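Long-range contacts in sensor protein QseC (Escherichia coli, PDB 3JZ3), which senses signals at the inner membrane as the histidine kinase of the QseB/QseC two-component system, using ATP to phosphorylate histidine and activating the flagella regulon: residues Gln57-Ser62 with Gln188-Leu193; Asp65-Leu70 with Lys110-Pro115; Arg101-Ala106 with Asp140-Ala145; Asn197-Asn202 with Glu209-Trp214. All coordinates share one frame; numbering follows the deposited sequence.

Contact 1 of 4, residues Gln57-Ser62 with Gln188-Leu193; sequences QLLTLS and QRIAKL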
loop_
_atom_site.group_PDB
_atom_site.type_symbol
_atom_site.label_atom_id
_atom_site.label_comp_id
_atom_site.label_asym_id
_atom_site.label_seq_id
_atom_site.Cartn_x
_atom_site.Cartn_y
_atom_site.Cartn_z
ATOM N N GLN B 57 -5.571 -5.638 -10.352
ATOM C CA GLN B 57 -6.806 -5.340 -11.074
ATOM C C GLN B 57 -6.687 -4.020 -11.828
ATOM O O GLN B 57 -7.015 -3.949 -13.011
ATOM C CB GLN B 57 -8.001 -5.315 -10.120
ATOM C CG GLN B 57 -9.338 -5.070 -10.815
ATOM C CD GLN B 57 -10.535 -5.273 -9.903
ATOM O OE1 GLN B 57 -10.480 -5.003 -8.701
ATOM N NE2 GLN B 57 -11.628 -5.751 -10.478
ATOM N N LEU B 58 -6.188 -2.989 -11.149
ATOM C CA LEU B 58 -6.044 -1.668 -11.762
ATOM C C LEU B 58 -5.044 -1.648 -12.921
ATOM O O LEU B 58 -5.239 -0.918 -13.894
ATOM C CB LEU B 58 -5.685 -0.609 -10.713
ATOM C CG LEU B 58 -6.739 -0.283 -9.649
ATOM C CD1 LEU B 58 -6.211 0.765 -8.679
ATOM C CD2 LEU B 58 -8.047 0.181 -10.270
ATOM N N LEU B 59 -3.984 -2.452 -12.815
ATOM C CA LEU B 59 -3.007 -2.598 -13.899
ATOM C C LEU B 59 -3.647 -3.195 -15.146
ATOM O O LEU B 59 -3.449 -2.690 -16.255
ATOM C CB LEU B 59 -1.820 -3.466 -13.466
ATOM C CG LEU B 59 -0.639 -2.834 -12.721
ATOM C CD1 LEU B 59 0.316 -3.929 -12.292
ATOM C CD2 LEU B 59 0.088 -1.800 -13.572
ATOM N N THR B 60 -4.409 -4.269 -14.948
ATOM C CA THR B 60 -5.106 -4.963 -16.024
ATOM C C THR B 60 -6.122 -4.050 -16.719
ATOM O O THR B 60 -6.111 -3.933 -17.946
ATOM C CB THR B 60 -5.827 -6.227 -15.499
ATOM O OG1 THR B 60 -4.960 -6.954 -14.619
ATOM C CG2 THR B 60 -6.243 -7.128 -16.648
ATOM N N LEU B 61 -6.982 -3.403 -15.932
ATOM C CA LEU B 61 -8.038 -2.541 -16.475
ATOM C C LEU B 61 -7.480 -1.349 -17.241
ATOM O O LEU B 61 -8.049 -0.938 -18.254
ATOM C CB LEU B 61 -8.985 -2.059 -15.371
ATOM C CG LEU B 61 -9.763 -3.106 -14.570
ATOM C CD1 LEU B 61 -10.605 -2.430 -13.505
ATOM C CD2 LEU B 61 -10.629 -3.967 -15.475
ATOM N N SER B 62 -6.365 -0.806 -16.756
ATOM C CA SER B 62 -5.686 0.315 -17.411
ATOM C C SER B 62 -4.917 -0.124 -18.662
ATOM O O SER B 62 -4.435 0.718 -19.425
ATOM C CB SER B 62 -4.734 0.998 -16.430
ATOM O OG SER B 62 -3.771 0.083 -15.940
ATOM N N GLN B 188 4.167 -11.839 -12.814
ATOM C CA GLN B 188 4.346 -11.926 -14.262
ATOM C C GLN B 188 3.994 -10.614 -14.971
ATOM O O GLN B 188 4.677 -10.215 -15.912
ATOM C CB GLN B 188 3.532 -13.087 -14.843
ATOM N N ARG B 189 2.943 -9.948 -14.501
ATOM C CA ARG B 189 2.451 -8.719 -15.126
ATOM C C ARG B 189 3.390 -7.532 -14.890
ATOM O O ARG B 189 3.722 -6.799 -15.826
ATOM C CB ARG B 189 1.034 -8.404 -14.629
ATOM C CG ARG B 189 0.352 -7.235 -15.324
ATOM C CD ARG B 189 -1.129 -7.132 -14.933
ATOM N NE ARG B 189 -1.978 -8.033 -15.716
ATOM C CZ ARG B 189 -2.420 -9.219 -15.302
ATOM N NH1 ARG B 189 -2.108 -9.682 -14.097
ATOM N NH2 ARG B 189 -3.185 -9.949 -16.103
ATOM N N ILE B 190 3.808 -7.348 -13.640
ATOM C CA ILE B 190 4.747 -6.287 -13.280
ATOM C C ILE B 190 6.089 -6.503 -13.983
ATOM O O ILE B 190 6.656 -5.563 -14.548
ATOM C CB ILE B 190 4.932 -6.193 -11.746
ATOM C CG1 ILE B 190 3.709 -5.534 -11.109
ATOM C CG2 ILE B 190 6.204 -5.427 -11.386
ATOM C CD1 ILE B 190 3.621 -5.730 -9.605
ATOM N N ALA B 191 6.577 -7.741 -13.950
ATOM C CA ALA B 191 7.815 -8.108 -14.627
ATOM C C ALA B 191 7.773 -7.725 -16.105
ATOM O O ALA B 191 8.678 -7.049 -16.597
ATOM C CB ALA B 191 8.092 -9.601 -14.469
ATOM N N LYS B 192 6.707 -8.144 -16.792
ATOM C CA LYS B 192 6.528 -7.893 -18.226
ATOM C C LYS B 192 6.505 -6.402 -18.534
ATOM O O LYS B 192 7.063 -5.962 -19.535
ATOM C CB LYS B 192 5.248 -8.562 -18.742
ATOM N N LEU B 193 5.867 -5.635 -17.656
ATOM C CA LEU B 193 5.828 -4.181 -17.777
ATOM C C LEU B 193 7.232 -3.571 -17.694
ATOM O O LEU B 193 7.518 -2.575 -18.356
ATOM C CB LEU B 193 4.909 -3.594 -16.700
ATOM C CG LEU B 193 4.699 -2.082 -16.586
ATOM C CD1 LEU B 193 3.926 -1.530 -17.777
ATOM C CD2 LEU B 193 3.977 -1.759 -15.292
#
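Arg189 reaches from helix 186-193 to the C-terminal part of helix 42-61. Its CB points toward that helix, and CG stands anti to the backbone N (chi1 -173°). The chain then bends at chi3. CD passes Leu59, with Arg189 CD 4.0 Å from Leu59 CB. Beyond CD the side chain crosses Thr60 at about a right angle. Thr60 OG1 lies over one face of the guanidinium, offset toward its rim, and is 3.4 Å from Arg189 NE. The angle is poor, so this is contact without a hydrogen bond. At the tip, Arg189 NH2 passes Thr60 CG2 at 4.2 Å. Thr60 OG1 bonds instead to the carbonyl of Asp56, one turn back. Arg189 NH1 forms a salt bridge with the Asp56 carboxylate, so Asp56 meets both side chains.

Leu59 supplies the apolar half. Its CD1 packs crosswise on Ile190, with Leu59 CD1 3.9 Å from Ile190 CG1. The other branch touches more loosely, Leu59 CD2 lying 4.3 Å from Leu193 CD2.

The contact joins the second helix of the dimerization and phosphoacceptor part to a helix of the ATP-binding domain. The two short helical segments cross at 52°. Ile190 and Leu193 also pack on helix 115-131, while Leu58 meets Leu58 of the second subunit.

Contact 2 of 4, residues Asp65-Leu70 with Lys110-Pro115; sequences DSLDNL and KRTGQP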
loop_
_atom_site.group_PDB
_atom_site.type_symbol
_atom_site.label_atom_id
_atom_site.label_comp_id
_atom_site.label_asym_id
_atom_site.label_seq_id
_atom_site.Cartn_x
_atom_site.Cartn_y
_atom_site.Cartn_z
ATOM N N ASP B 65 0.906 -0.552 -21.024
ATOM C CA ASP B 65 1.854 -1.143 -21.971
ATOM C C ASP B 65 3.317 -0.969 -21.556
ATOM O O ASP B 65 4.089 -1.934 -21.571
ATOM C CB ASP B 65 1.623 -0.582 -23.386
ATOM C CG ASP B 65 1.534 0.944 -23.414
ATOM O OD1 ASP B 65 0.568 1.504 -22.846
ATOM O OD2 ASP B 65 2.428 1.581 -24.012
ATOM N N SER B 66 3.691 0.254 -21.185
ATOM C CA SER B 66 5.076 0.575 -20.855
ATOM C C SER B 66 5.181 1.480 -19.629
ATOM O O SER B 66 4.172 1.909 -19.070
ATOM C CB SER B 66 5.760 1.238 -22.055
ATOM O OG SER B 66 5.236 2.535 -22.282
ATOM N N LEU B 67 6.418 1.769 -19.231
ATOM C CA LEU B 67 6.702 2.647 -18.100
ATOM C C LEU B 67 6.757 4.120 -18.515
ATOM O O LEU B 67 6.967 5.000 -17.676
ATOM C CB LEU B 67 8.035 2.252 -17.452
ATOM C CG LEU B 67 8.244 0.814 -16.962
ATOM C CD1 LEU B 67 9.721 0.556 -16.721
ATOM C CD2 LEU B 67 7.437 0.527 -15.705
ATOM N N ASP B 68 6.555 4.375 -19.806
ATOM C CA ASP B 68 6.778 5.695 -20.404
ATOM C C ASP B 68 6.038 6.858 -19.743
ATOM O O ASP B 68 6.590 7.955 -19.629
ATOM C CB ASP B 68 6.479 5.660 -21.907
ATOM C CG ASP B 68 7.559 4.944 -22.701
ATOM O OD1 ASP B 68 8.759 5.146 -22.407
ATOM O OD2 ASP B 68 7.207 4.182 -23.626
ATOM N N ASN B 69 4.801 6.620 -19.308
ATOM C CA ASN B 69 3.997 7.679 -18.695
ATOM C C ASN B 69 3.643 7.484 -17.214
ATOM O O ASN B 69 2.963 8.328 -16.620
ATOM C CB ASN B 69 2.742 7.952 -19.533
ATOM C CG ASN B 69 3.030 8.828 -20.741
ATOM O OD1 ASN B 69 3.477 9.969 -20.604
ATOM N ND2 ASN B 69 2.774 8.296 -21.931
ATOM N N LEU B 70 4.114 6.385 -16.624
ATOM C CA LEU B 70 3.880 6.106 -15.207
ATOM C C LEU B 70 4.547 7.123 -14.299
ATOM O O LEU B 70 5.674 7.548 -14.556
ATOM C CB LEU B 70 4.377 4.711 -14.829
ATOM C CG LEU B 70 3.389 3.551 -14.751
ATOM C CD1 LEU B 70 4.138 2.293 -14.367
ATOM C CD2 LEU B 70 2.269 3.837 -13.760
ATOM N N LYS B 110 21.209 -1.151 -11.569
ATOM C CA LYS B 110 20.073 -0.239 -11.652
ATOM C C LYS B 110 19.167 -0.601 -12.820
ATOM O O LYS B 110 19.639 -0.806 -13.940
ATOM C CB LYS B 110 20.539 1.213 -11.781
ATOM C CG LYS B 110 21.371 1.724 -10.611
ATOM C CD LYS B 110 21.553 3.234 -10.685
ATOM C CE LYS B 110 22.509 3.743 -9.617
ATOM N NZ LYS B 110 23.932 3.400 -9.921
ATOM N N ARG B 111 17.870 -0.690 -12.547
ATOM C CA ARG B 111 16.873 -0.920 -13.590
ATOM C C ARG B 111 15.866 0.217 -13.624
ATOM O O ARG B 111 15.562 0.823 -12.595
ATOM C CB ARG B 111 16.144 -2.249 -13.376
ATOM C CG ARG B 111 16.938 -3.483 -13.788
ATOM C CD ARG B 111 17.178 -3.536 -15.294
ATOM N NE ARG B 111 15.960 -3.808 -16.059
ATOM C CZ ARG B 111 15.932 -4.042 -17.368
ATOM N NH1 ARG B 111 17.056 -4.039 -18.075
ATOM N NH2 ARG B 111 14.777 -4.289 -17.974
ATOM N N THR B 112 15.363 0.507 -14.818
ATOM C CA THR B 112 14.323 1.504 -14.987
ATOM C C THR B 112 13.005 0.877 -14.557
ATOM O O THR B 112 12.613 -0.178 -15.059
ATOM C CB THR B 112 14.248 1.998 -16.450
ATOM O OG1 THR B 112 15.543 2.451 -16.865
ATOM C CG2 THR B 112 13.254 3.153 -16.589
ATOM N N GLY B 113 12.336 1.512 -13.605
ATOM C CA GLY B 113 11.077 0.980 -13.117
ATOM C C GLY B 113 10.310 1.872 -12.172
ATOM O O GLY B 113 10.790 2.924 -11.750
ATOM N N GLN B 114 9.098 1.434 -11.856
ATOM C CA GLN B 114 8.264 2.069 -10.855
ATOM C C GLN B 114 8.519 1.348 -9.517
ATOM O O GLN B 114 8.276 0.143 -9.399
ATOM C CB GLN B 114 6.794 2.049 -11.330
ATOM C CG GLN B 114 5.693 2.040 -10.264
ATOM C CD GLN B 114 5.777 3.164 -9.262
ATOM O OE1 GLN B 114 6.137 2.940 -8.118
ATOM N NE2 GLN B 114 5.441 4.375 -9.681
ATOM N N PRO B 115 9.049 2.084 -8.519
ATOM C CA PRO B 115 9.528 1.548 -7.236
ATOM C C PRO B 115 8.495 0.740 -6.447
ATOM O O PRO B 115 8.818 -0.329 -5.931
ATOM C CB PRO B 115 9.909 2.808 -6.442
ATOM C CG PRO B 115 10.138 3.854 -7.456
ATOM C CD PRO B 115 9.218 3.548 -8.595
#
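The linker between helix 42-61 and strand 74-77 meets the ATP-binding domain here, at the point where strand 110-113 runs into helix 115-131. Residues Asp65-Leu70 form no regular helix or strand. Two leucines from this linker make the contact, and no hydrogen bond crosses it.

Leu67 points toward the strand, with CG anti to its own carbonyl carbon (chi1 -56°). Its CD1 branch does most of the touching. Leu67 CD1 is 3.4 Å from Thr112 O and 3.9 Å from Gly113 CA, so the methyl rests on backbone. The other branch faces the next residue, with Leu67 CD2 4.3 Å from Gln114 N. That N-H is bonded to His194, whose side chain also packs on Leu67.

Leu70 makes the second touch. It crosses Gln114 at about a right angle, and Leu70 CD1 is 4.0 Å from Gln114 CB. Gln114 CG is anti to the backbone N, and the chain then bends at chi2 (55°). Gln114 OE1 accepts a hydrogen bond from the backbone N of Leu116. Gln114 is thus the N-cap of helix 115-131.

Within the linker, Ser66 OG donates to Asp68 OD2 over 2.9 Å, from above the carboxylate plane. A weak bond from Asp68 N also reaches Ser66 OG. Leu70 also packs on Gln57 of the second subunit. Such a linker between the dimerization helices and the ATP-binding domain is characteristic of HisKA-type sensor kinases.

Contact 3 of 4, residues Arg101-Ala106 with Asp140-Ala145; sequences RLTLNA and DVTLNA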
loop_
_atom_site.group_PDB
_atom_site.type_symbol
_atom_site.label_atom_id
_atom_site.label_comp_id
_atom_site.label_asym_id
_atom_site.label_seq_id
_atom_site.Cartn_x
_atom_site.Cartn_y
_atom_site.Cartn_z
ATOM N N ARG B 101 18.156 -15.383 3.965
ATOM C CA ARG B 101 19.536 -15.109 3.600
ATOM C C ARG B 101 19.576 -14.285 2.329
ATOM O O ARG B 101 19.057 -14.706 1.293
ATOM C CB ARG B 101 20.303 -16.421 3.408
ATOM C CG ARG B 101 21.712 -16.269 2.836
ATOM C CD ARG B 101 22.324 -17.626 2.488
ATOM N NE ARG B 101 22.500 -18.456 3.679
ATOM C CZ ARG B 101 22.302 -19.771 3.726
ATOM N NH1 ARG B 101 21.910 -20.438 2.645
ATOM N NH2 ARG B 101 22.488 -20.421 4.867
ATOM N N LEU B 102 20.193 -13.110 2.417
ATOM C CA LEU B 102 20.398 -12.256 1.253
ATOM C C LEU B 102 21.845 -12.311 0.765
ATOM O O LEU B 102 22.770 -11.933 1.483
ATOM C CB LEU B 102 19.984 -10.813 1.551
ATOM C CG LEU B 102 20.173 -9.800 0.417
ATOM C CD1 LEU B 102 19.206 -10.057 -0.734
ATOM C CD2 LEU B 102 20.022 -8.382 0.938
ATOM N N THR B 103 22.020 -12.798 -0.457
ATOM C CA THR B 103 23.326 -12.869 -1.102
ATOM C C THR B 103 23.369 -11.851 -2.239
ATOM O O THR B 103 22.452 -11.787 -3.060
ATOM C CB THR B 103 23.602 -14.289 -1.651
ATOM O OG1 THR B 103 23.537 -15.239 -0.579
ATOM C CG2 THR B 103 24.972 -14.372 -2.300
ATOM N N LEU B 104 24.432 -11.054 -2.278
ATOM C CA LEU B 104 24.587 -10.042 -3.311
ATOM C C LEU B 104 25.848 -10.310 -4.123
ATOM O O LEU B 104 26.963 -10.016 -3.679
ATOM C CB LEU B 104 24.619 -8.641 -2.694
ATOM C CG LEU B 104 23.446 -8.240 -1.790
ATOM C CD1 LEU B 104 23.835 -7.071 -0.906
ATOM C CD2 LEU B 104 22.191 -7.915 -2.603
ATOM N N ASN B 105 25.657 -10.887 -5.309
ATOM C CA ASN B 105 26.761 -11.222 -6.204
ATOM C C ASN B 105 27.181 -10.048 -7.068
ATOM O O ASN B 105 28.343 -9.931 -7.449
ATOM C CB ASN B 105 26.399 -12.421 -7.080
ATOM C CG ASN B 105 26.373 -13.726 -6.302
ATOM O OD1 ASN B 105 27.193 -13.943 -5.414
ATOM N ND2 ASN B 105 25.433 -14.604 -6.639
ATOM N N ALA B 106 26.223 -9.184 -7.377
ATOM C CA ALA B 106 26.481 -7.991 -8.162
ATOM C C ALA B 106 26.087 -6.768 -7.355
ATOM O O ALA B 106 25.290 -6.855 -6.419
ATOM C CB ALA B 106 25.716 -8.040 -9.476
ATOM N N ASP B 140 16.487 -18.332 0.419
ATOM C CA ASP B 140 17.620 -17.714 -0.267
ATOM C C ASP B 140 17.184 -16.641 -1.257
ATOM O O ASP B 140 16.488 -16.936 -2.232
ATOM C CB ASP B 140 18.453 -18.774 -0.996
ATOM C CG ASP B 140 19.215 -19.670 -0.048
ATOM O OD1 ASP B 140 20.028 -19.142 0.738
ATOM O OD2 ASP B 140 19.008 -20.904 -0.095
ATOM N N VAL B 141 17.607 -15.406 -0.999
ATOM C CA VAL B 141 17.403 -14.297 -1.931
ATOM C C VAL B 141 18.758 -13.889 -2.501
ATOM O O VAL B 141 19.663 -13.515 -1.753
ATOM C CB VAL B 141 16.717 -13.081 -1.262
ATOM C CG1 VAL B 141 16.396 -12.005 -2.295
ATOM C CG2 VAL B 141 15.445 -13.508 -0.542
ATOM N N THR B 142 18.889 -13.964 -3.822
ATOM C CA THR B 142 20.167 -13.738 -4.488
ATOM C C THR B 142 20.038 -12.706 -5.602
ATOM O O THR B 142 19.166 -12.817 -6.457
ATOM C CB THR B 142 20.731 -15.055 -5.078
ATOM O OG1 THR B 142 20.865 -16.030 -4.037
ATOM C CG2 THR B 142 22.096 -14.836 -5.729
ATOM N N LEU B 143 20.909 -11.704 -5.584
ATOM C CA LEU B 143 20.972 -10.739 -6.669
ATOM C C LEU B 143 22.195 -11.004 -7.542
ATOM O O LEU B 143 23.331 -10.966 -7.061
ATOM C CB LEU B 143 21.005 -9.308 -6.128
ATOM C CG LEU B 143 21.195 -8.174 -7.140
ATOM C CD1 LEU B 143 20.048 -8.108 -8.153
ATOM C CD2 LEU B 143 21.361 -6.845 -6.413
ATOM N N ASN B 144 21.941 -11.279 -8.818
ATOM C CA ASN B 144 22.989 -11.451 -9.818
ATOM C C ASN B 144 22.962 -10.285 -10.812
ATOM O O ASN B 144 22.071 -9.433 -10.743
ATOM C CB ASN B 144 22.821 -12.794 -10.530
ATOM C CG ASN B 144 22.928 -13.968 -9.579
ATOM O OD1 ASN B 144 23.932 -14.122 -8.885
ATOM N ND2 ASN B 144 21.890 -14.798 -9.532
ATOM N N ALA B 145 23.935 -10.247 -11.723
ATOM C CA ALA B 145 24.068 -9.147 -12.696
ATOM C C ALA B 145 22.795 -8.873 -13.506
ATOM O O ALA B 145 22.391 -7.717 -13.660
ATOM C CB ALA B 145 25.251 -9.394 -13.630
#
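Arg101 and Asp140 lie side by side and point the same way, on the face of the sheet that also carries Thr103 and Thr142. Arg101 CG is anti to the backbone N, and a bend at chi3 (-64°) brings NH1 to the carboxylate, which the guanidinium meets obliquely. A salt bridge results, with Arg101 NH1 3.0 Å from Asp140 OD1. The syn lone pair of OD1 is used. The flat groups are 29° apart and the N-H...O angle is 135°, so the bond is not straight.

At the other end Asn105 and Asn144 also run alongside each other. Their amides are nearly coplanar, and Asn105 ND2 donates to Asn144 OD1 over 2.7 Å. Asn144 ND2 is bonded in turn to Asn147 OD1.

The leucines and Val141 occupy the other face, toward helix 78-95. Leu102 crosses Val141 obliquely, with Leu102 CD1 3.8 Å from Val141 CG1. Leu104 crosses Leu143 in the same manner, and Leu104 CD2 is 4.0 Å from Leu143 CB.

Between these faces the backbones pair in parallel. Val141 N bonds to Arg101 O and Thr103 N to Val141 O, both nearly along the C=O axis. Leu143 O accepts from Asn105 N and, weakly, from Ala106 N. Strand 99-104 is an outermost strand of the mixed sheet, and this parallel pair belongs to the alpha/beta sandwich of the GHKL (gyrase, Hsp90, histidine kinase, MutL) ATPase fold.

Contact 4 of 4, residues Asn197-Asn202 with Glu209-Trp214; sequences NVEFGN and EAKVSW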
loop_
_atom_site.group_PDB
_atom_site.type_symbol
_atom_site.label_atom_id
_atom_site.label_comp_id
_atom_site.label_asym_id
_atom_site.label_seq_id
_atom_site.Cartn_x
_atom_site.Cartn_y
_atom_site.Cartn_z
ATOM N N ASN B 197 11.569 -11.053 -17.357
ATOM C CA ASN B 197 10.982 -12.378 -17.472
ATOM C C ASN B 197 10.981 -13.019 -16.097
ATOM O O ASN B 197 11.899 -12.806 -15.307
ATOM C CB ASN B 197 11.809 -13.225 -18.450
ATOM C CG ASN B 197 11.175 -14.576 -18.761
ATOM O OD1 ASN B 197 11.027 -15.431 -17.886
ATOM N ND2 ASN B 197 10.825 -14.783 -20.024
ATOM N N VAL B 198 9.948 -13.797 -15.807
ATOM C CA VAL B 198 9.925 -14.588 -14.583
ATOM C C VAL B 198 9.771 -16.076 -14.892
ATOM O O VAL B 198 8.870 -16.482 -15.625
ATOM C CB VAL B 198 8.860 -14.085 -13.565
ATOM C CG1 VAL B 198 7.456 -14.073 -14.175
ATOM C CG2 VAL B 198 8.910 -14.909 -12.270
ATOM N N GLU B 199 10.681 -16.873 -14.341
ATOM C CA GLU B 199 10.673 -18.321 -14.518
ATOM C C GLU B 199 10.525 -19.009 -13.171
ATOM O O GLU B 199 11.290 -18.743 -12.243
ATOM C CB GLU B 199 11.957 -18.785 -15.210
ATOM C CG GLU B 199 12.020 -18.451 -16.695
ATOM C CD GLU B 199 13.420 -18.069 -17.167
ATOM O OE1 GLU B 199 14.405 -18.355 -16.445
ATOM O OE2 GLU B 199 13.534 -17.472 -18.261
ATOM N N PHE B 200 9.529 -19.882 -13.071
ATOM C CA PHE B 200 9.314 -20.689 -11.874
ATOM C C PHE B 200 9.801 -22.116 -12.118
ATOM O O PHE B 200 9.882 -22.563 -13.266
ATOM C CB PHE B 200 7.835 -20.681 -11.472
ATOM C CG PHE B 200 7.293 -19.306 -11.169
ATOM C CD1 PHE B 200 6.595 -18.590 -12.139
ATOM C CD2 PHE B 200 7.482 -18.727 -9.916
ATOM C CE1 PHE B 200 6.092 -17.315 -11.863
ATOM C CE2 PHE B 200 6.982 -17.455 -9.630
ATOM C CZ PHE B 200 6.284 -16.749 -10.605
ATOM N N GLY B 201 10.138 -22.824 -11.042
ATOM C CA GLY B 201 10.610 -24.203 -11.148
ATOM C C GLY B 201 11.118 -24.798 -9.847
ATOM O O GLY B 201 11.037 -24.169 -8.789
ATOM N N ASN B 202 11.633 -26.022 -9.929
ATOM C CA ASN B 202 12.210 -26.694 -8.770
ATOM C C ASN B 202 13.709 -26.440 -8.642
ATOM O O ASN B 202 14.429 -26.382 -9.644
ATOM C CB ASN B 202 11.898 -28.195 -8.786
ATOM C CG ASN B 202 10.501 -28.508 -8.262
ATOM O OD1 ASN B 202 10.345 -29.039 -7.161
ATOM N ND2 ASN B 202 9.479 -28.168 -9.044
ATOM N N GLU B 209 11.629 -22.413 -6.610
ATOM C CA GLU B 209 12.520 -21.371 -7.104
ATOM C C GLU B 209 11.794 -20.415 -8.051
ATOM O O GLU B 209 11.022 -20.841 -8.913
ATOM C CB GLU B 209 13.729 -21.999 -7.803
ATOM C CG GLU B 209 14.752 -21.000 -8.338
ATOM C CD GLU B 209 15.766 -21.635 -9.277
ATOM O OE1 GLU B 209 16.296 -22.719 -8.945
ATOM O OE2 GLU B 209 16.039 -21.046 -10.347
ATOM N N ALA B 210 12.047 -19.121 -7.870
ATOM C CA ALA B 210 11.565 -18.091 -8.782
ATOM C C ALA B 210 12.745 -17.228 -9.212
ATOM O O ALA B 210 13.532 -16.785 -8.372
ATOM C CB ALA B 210 10.494 -17.247 -8.114
ATOM N N LYS B 211 12.872 -17.006 -10.517
ATOM C CA LYS B 211 13.972 -16.216 -11.058
ATOM C C LYS B 211 13.460 -15.089 -11.947
ATOM O O LYS B 211 12.788 -15.330 -12.954
ATOM C CB LYS B 211 14.949 -17.098 -11.842
ATOM C CG LYS B 211 16.093 -16.326 -12.509
ATOM C CD LYS B 211 16.659 -17.070 -13.715
ATOM C CE LYS B 211 17.626 -18.173 -13.305
ATOM N NZ LYS B 211 18.010 -19.023 -14.463
ATOM N N VAL B 212 13.791 -13.857 -11.566
ATOM C CA VAL B 212 13.417 -12.690 -12.346
ATOM C C VAL B 212 14.635 -12.228 -13.134
ATOM O O VAL B 212 15.630 -11.796 -12.558
ATOM C CB VAL B 212 12.861 -11.555 -11.459
ATOM C CG1 VAL B 212 12.478 -10.344 -12.302
ATOM C CG2 VAL B 212 11.655 -12.043 -10.661
ATOM N N SER B 213 14.551 -12.329 -14.455
ATOM C CA SER B 213 15.663 -11.961 -15.317
ATOM C C SER B 213 15.325 -10.771 -16.203
ATOM O O SER B 213 14.159 -10.529 -16.527
ATOM C CB SER B 213 16.092 -13.153 -16.173
ATOM O OG SER B 213 15.006 -13.632 -16.946
ATOM N N TRP B 214 16.364 -10.034 -16.579
ATOM C CA TRP B 214 16.259 -8.917 -17.515
ATOM C C TRP B 214 17.497 -8.919 -18.406
ATOM O O TRP B 214 18.450 -9.666 -18.156
ATOM C CB TRP B 214 16.151 -7.588 -16.760
ATOM C CG TRP B 214 17.260 -7.393 -15.783
ATOM C CD1 TRP B 214 18.475 -6.824 -16.026
ATOM C CD2 TRP B 214 17.270 -7.791 -14.408
ATOM N NE1 TRP B 214 19.238 -6.835 -14.886
ATOM C CE2 TRP B 214 18.522 -7.424 -13.878
ATOM C CE3 TRP B 214 16.338 -8.420 -13.572
ATOM C CZ2 TRP B 214 18.871 -7.667 -12.547
ATOM C CZ3 TRP B 214 16.685 -8.659 -12.251
ATOM C CH2 TRP B 214 17.942 -8.284 -11.753
#
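Phe200 has CG anti to its carbonyl carbon (chi1 -60°), with the ring turned to chi2 97°. This places the ring beside Ala210. Phe200 CD2 and CE2 are each 3.8 Å from Ala210 CB, and the methyl meets the ring obliquely. On the same face Val198 sends CG2 anti to the backbone N. The methyls touch loosely, with Val198 CG2 4.3 Å from Val212 CG2. Helix 115-131 covers this side, where Leu125 meets Phe200, Ala210 and Val212.

The two strands form a beta hairpin at one end of the mixed sheet of the GHKL-type ATP-binding domain. Strand 197-202 is outermost, and strand 208-213 pairs on its other side, antiparallel, with strand 147-151. Asn197 with Ser213, Glu199 with Lys211 and Gly201 with Glu209 are hydrogen-bonded pairs. The bond from Asn197 N to Ser213 O is 2.8 Å long. Toward the turn the bonds bend more, and Glu209 N to Gly201 O has an N-H...O angle of 130°.

Glu199 and Lys211 lie side by side on the opposite face. Lys211 bends at chi3, and its NZ stays 4.2 Å from Glu199 OE1, beyond a salt bridge. Glu199 OE1 is closer to the aliphatic chain, 3.8 Å from Lys211 CD.

Contacts 1 and 2 lie together, with centres about 12 Å apart, and both touch the second subunit. Leu193 of contact 1 packs against Ser66, Leu67 and Leu70 of contact 2. Together they join helix 42-61 and its linker to the ATP-binding domain. Contacts 3 and 4 pair strands at the two ends of one mixed sheet, with centres about 14 Å apart. Trp214 connects three of them, packing on Arg111 of contact 2 and on Leu143 and Ala145 of contact 3. Contacts 2 and 3 interleave and both fall between the two segments of contact 1; contact 4 follows. A short connection leads from helix 186-193 to strand 197-202, and Gln188 packs on Val198, so contacts 1 and 4 also touch.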